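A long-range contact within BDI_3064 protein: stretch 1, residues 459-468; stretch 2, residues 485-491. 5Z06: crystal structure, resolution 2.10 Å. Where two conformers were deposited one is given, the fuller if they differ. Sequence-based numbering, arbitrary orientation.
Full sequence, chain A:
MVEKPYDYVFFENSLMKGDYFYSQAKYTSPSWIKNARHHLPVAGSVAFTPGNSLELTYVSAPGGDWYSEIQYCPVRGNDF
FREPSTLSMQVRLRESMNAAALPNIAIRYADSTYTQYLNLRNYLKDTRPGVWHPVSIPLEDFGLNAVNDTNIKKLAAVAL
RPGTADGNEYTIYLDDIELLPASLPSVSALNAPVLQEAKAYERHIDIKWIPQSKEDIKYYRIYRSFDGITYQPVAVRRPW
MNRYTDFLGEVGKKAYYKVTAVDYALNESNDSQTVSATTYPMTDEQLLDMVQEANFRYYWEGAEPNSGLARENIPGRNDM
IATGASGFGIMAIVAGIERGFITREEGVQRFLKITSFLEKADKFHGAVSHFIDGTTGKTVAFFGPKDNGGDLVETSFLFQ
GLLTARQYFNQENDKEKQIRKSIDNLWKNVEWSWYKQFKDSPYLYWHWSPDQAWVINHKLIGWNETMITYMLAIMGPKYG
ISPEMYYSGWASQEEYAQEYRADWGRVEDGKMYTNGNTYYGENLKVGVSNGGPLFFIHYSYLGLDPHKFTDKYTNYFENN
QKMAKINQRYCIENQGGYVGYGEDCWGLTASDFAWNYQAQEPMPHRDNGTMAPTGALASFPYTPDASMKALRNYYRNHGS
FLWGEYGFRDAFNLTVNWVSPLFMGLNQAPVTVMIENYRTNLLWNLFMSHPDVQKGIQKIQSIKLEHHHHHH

Stretch 1, residues 459-468: KLIGWNETMI
Stretch 2, residues 485-491: MYYSGWA

What is the bump, and what is the hollow? The bump is the indole of Trp 490, near the C-terminal end of helix 485-490, a residue more of whose area is covered across the contact than that of any other here. Its CA-to-CB bond points away from stretch 1, yet chi1 162° (t) and chi2 -103° bring the ring back into a slot lined by Gly 462, Trp 463, Asn 464, Thr 466 and Met 467. Stretch 1 runs extended through Ile 461 (phi/psi -134/119), has a cis peptide before Trp 463, and becomes helical at Met 467.

How is the slot closed over the two ring faces? Gly 462 CA lies 3.4 Å from the centroid of the six-membered ring of Trp 490, over one face; Met 467 CB lies 3.8 Å from that centroid, over the opposite face. Glycine suits its wall because an ideal CB would point toward the indole and sit 2.4 Å from Trp 490 CZ3, a clash. Met 467, t, t, m, reaches onward, its CE 3.4 Å from Trp 490 CZ2 and 3.5 Å from Tyr 486 OH, at the edge of the tyrosine ring (chi1 -177°, chi2 88°).

What meets the edge of the indole? Trp 463 (chi1 174°, chi2 -109°) sets CE3 3.6 Å from Trp 490 CZ2, the six-membered rings inclined at 73°. Thr 466 OG1 comes within 3.5 Å of Trp 490 CZ3. That hydroxyl (chi1 77°) donates to Asn 464 OD1 at 2.9 Å, tying the loop together beside the ring; Asn 464 has chi1 68°.

What fixes the backbones? Ile 461 CA and Trp 490 CA are 4.5 Å apart, and Gly 462 N donates a hydrogen bond to Trp 490 O at 2.8 Å. A wider pi-type turn spans 486-490, with Ala 491 N donating a hydrogen bond to Tyr 486 O at 2.9 Å. The contact buries 379 Å² over both sides, and Gly 462, Met 467, Tyr 486 and Trp 490 are all buried in the structure.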

# COMPACT_ATOMS: atom_id res chain seq x y z
N LYS A 459 8.44 19.29 -15.81
CA LYS A 459 8.38 20.55 -15.08
C LYS A 459 7.46 20.39 -13.89
O LYS A 459 6.48 19.66 -13.98
CB LYS A 459 7.85 21.66 -15.95
CG LYS A 459 8.83 22.11 -17.03
CD LYS A 459 8.07 22.80 -18.16
CE LYS A 459 8.97 23.65 -19.05
NZ LYS A 459 9.73 22.83 -20.03
N LEU A 460 7.78 21.07 -12.79
CA LEU A 460 6.91 21.07 -11.63
C LEU A 460 5.90 22.16 -11.79
O LEU A 460 6.24 23.34 -11.72
CB LEU A 460 7.71 21.24 -10.32
CG LEU A 460 8.32 20.01 -9.68
CD1 LEU A 460 8.61 18.89 -10.66
CD2 LEU A 460 9.56 20.33 -8.88
N ILE A 461 4.66 21.76 -12.02
CA ILE A 461 3.58 22.70 -12.31
C ILE A 461 2.38 22.33 -11.49
O ILE A 461 1.85 21.21 -11.64
CB ILE A 461 3.22 22.65 -13.81
CG1 ILE A 461 4.47 22.98 -14.66
CG2 ILE A 461 2.05 23.59 -14.12
CD1 ILE A 461 4.28 22.75 -16.14
N GLY A 462 1.96 23.25 -10.63
CA GLY A 462 0.74 23.11 -9.83
C GLY A 462 -0.47 23.56 -10.62
O GLY A 462 -0.31 24.14 -11.68
N TRP A 463 -1.70 23.32 -10.16
CA TRP A 463 -2.00 22.57 -8.95
C TRP A 463 -1.71 21.09 -9.12
O TRP A 463 -2.23 20.43 -10.03
CB TRP A 463 -3.46 22.71 -8.59
CG TRP A 463 -3.89 21.85 -7.45
CD1 TRP A 463 -4.69 20.73 -7.50
CD2 TRP A 463 -3.51 22.00 -6.09
NE1 TRP A 463 -4.86 20.21 -6.25
CE2 TRP A 463 -4.15 20.96 -5.36
CE3 TRP A 463 -2.73 22.93 -5.41
CZ2 TRP A 463 -4.02 20.84 -3.98
CZ3 TRP A 463 -2.60 22.80 -4.02
CH2 TRP A 463 -3.24 21.77 -3.33
N ASN A 464 -0.83 20.61 -8.27
CA ASN A 464 -0.64 19.20 -8.04
C ASN A 464 -0.03 19.03 -6.64
O ASN A 464 -0.19 19.90 -5.78
CB ASN A 464 0.14 18.53 -9.19
CG ASN A 464 1.59 18.97 -9.29
OD1 ASN A 464 2.07 19.84 -8.57
ND2 ASN A 464 2.30 18.34 -10.20
N GLU A 465 0.70 17.95 -6.41
CA GLU A 465 1.21 17.63 -5.07
C GLU A 465 2.49 18.34 -4.69
O GLU A 465 2.96 18.16 -3.56
CB GLU A 465 1.48 16.12 -4.95
CG GLU A 465 2.63 15.56 -5.79
CD GLU A 465 2.18 14.92 -7.08
OE1 GLU A 465 1.39 15.55 -7.74
OE2 GLU A 465 2.61 13.83 -7.46
N THR A 466 3.06 19.10 -5.63
CA THR A 466 4.43 19.54 -5.54
C THR A 466 4.61 20.94 -4.98
O THR A 466 5.69 21.50 -5.13
CB THR A 466 5.12 19.46 -6.92
OG1 THR A 466 4.72 20.56 -7.75
CG2 THR A 466 4.81 18.13 -7.61
N MET A 467 3.60 21.51 -4.30
CA MET A 467 3.79 22.87 -3.75
C MET A 467 5.00 22.96 -2.80
O MET A 467 5.73 23.96 -2.83
CB MET A 467 2.56 23.37 -2.99
CG MET A 467 2.78 24.72 -2.31
SD MET A 467 1.34 25.41 -1.50
CE MET A 467 0.27 25.77 -2.88
N ILE A 468 5.19 21.93 -1.99
CA ILE A 468 6.23 21.93 -0.97
C ILE A 468 7.61 21.85 -1.60
O ILE A 468 8.58 22.26 -0.99
CB ILE A 468 6.05 20.76 0.05
CG1 ILE A 468 6.87 20.97 1.31
CG2 ILE A 468 6.41 19.39 -0.56
CD1 ILE A 468 6.29 21.98 2.25
N MET A 485 9.67 32.07 -8.40
CA MET A 485 9.51 30.73 -8.96
C MET A 485 8.20 30.06 -8.56
O MET A 485 7.70 29.21 -9.29
CB MET A 485 10.69 29.86 -8.57
CG MET A 485 12.01 30.40 -9.07
SD MET A 485 12.15 30.18 -10.84
CE MET A 485 13.10 31.65 -11.27
N TYR A 486 7.67 30.44 -7.40
CA TYR A 486 6.34 30.05 -7.00
C TYR A 486 5.28 30.46 -8.02
O TYR A 486 4.36 29.69 -8.28
CB TYR A 486 5.98 30.64 -5.65
CG TYR A 486 4.62 30.20 -5.19
CD1 TYR A 486 4.45 29.02 -4.45
CD2 TYR A 486 3.48 30.95 -5.50
CE1 TYR A 486 3.19 28.63 -4.02
CE2 TYR A 486 2.22 30.55 -5.09
CZ TYR A 486 2.08 29.38 -4.36
OH TYR A 486 0.84 28.99 -3.98
N TYR A 487 5.38 31.65 -8.59
CA TYR A 487 4.40 32.10 -9.61
C TYR A 487 4.76 31.74 -11.02
O TYR A 487 3.89 31.44 -11.83
CB TYR A 487 4.12 33.61 -9.49
CG TYR A 487 3.40 33.92 -8.21
CD1 TYR A 487 2.06 33.57 -8.05
CD2 TYR A 487 4.07 34.47 -7.13
CE1 TYR A 487 1.40 33.82 -6.87
CE2 TYR A 487 3.42 34.72 -5.95
CZ TYR A 487 2.08 34.39 -5.83
OH TYR A 487 1.42 34.63 -4.67
N SER A 488 6.05 31.76 -11.32
CA SER A 488 6.53 31.53 -12.68
C SER A 488 6.52 30.03 -13.00
O SER A 488 6.36 29.64 -14.15
CB SER A 488 7.93 32.11 -12.84
OG SER A 488 8.91 31.28 -12.24
N GLY A 489 6.67 29.20 -11.96
CA GLY A 489 6.76 27.75 -12.10
C GLY A 489 5.53 27.04 -11.59
O GLY A 489 4.65 26.68 -12.37
N TRP A 490 5.48 26.85 -10.28
CA TRP A 490 4.33 26.24 -9.62
C TRP A 490 3.00 26.79 -10.17
O TRP A 490 2.18 26.02 -10.68
CB TRP A 490 4.44 26.46 -8.12
CG TRP A 490 3.21 26.28 -7.42
CD1 TRP A 490 2.41 27.24 -6.96
CD2 TRP A 490 2.58 25.03 -7.13
NE1 TRP A 490 1.31 26.69 -6.34
CE2 TRP A 490 1.39 25.33 -6.44
CE3 TRP A 490 2.94 23.69 -7.34
CZ2 TRP A 490 0.52 24.33 -5.98
CZ3 TRP A 490 2.07 22.70 -6.86
CH2 TRP A 490 0.87 23.03 -6.20
N ALA A 491 2.80 28.11 -10.11
CA ALA A 491 1.55 28.73 -10.58
C ALA A 491 1.72 29.42 -11.95
O ALA A 491 1.07 30.41 -12.23
CB ALA A 491 1.02 29.70 -9.54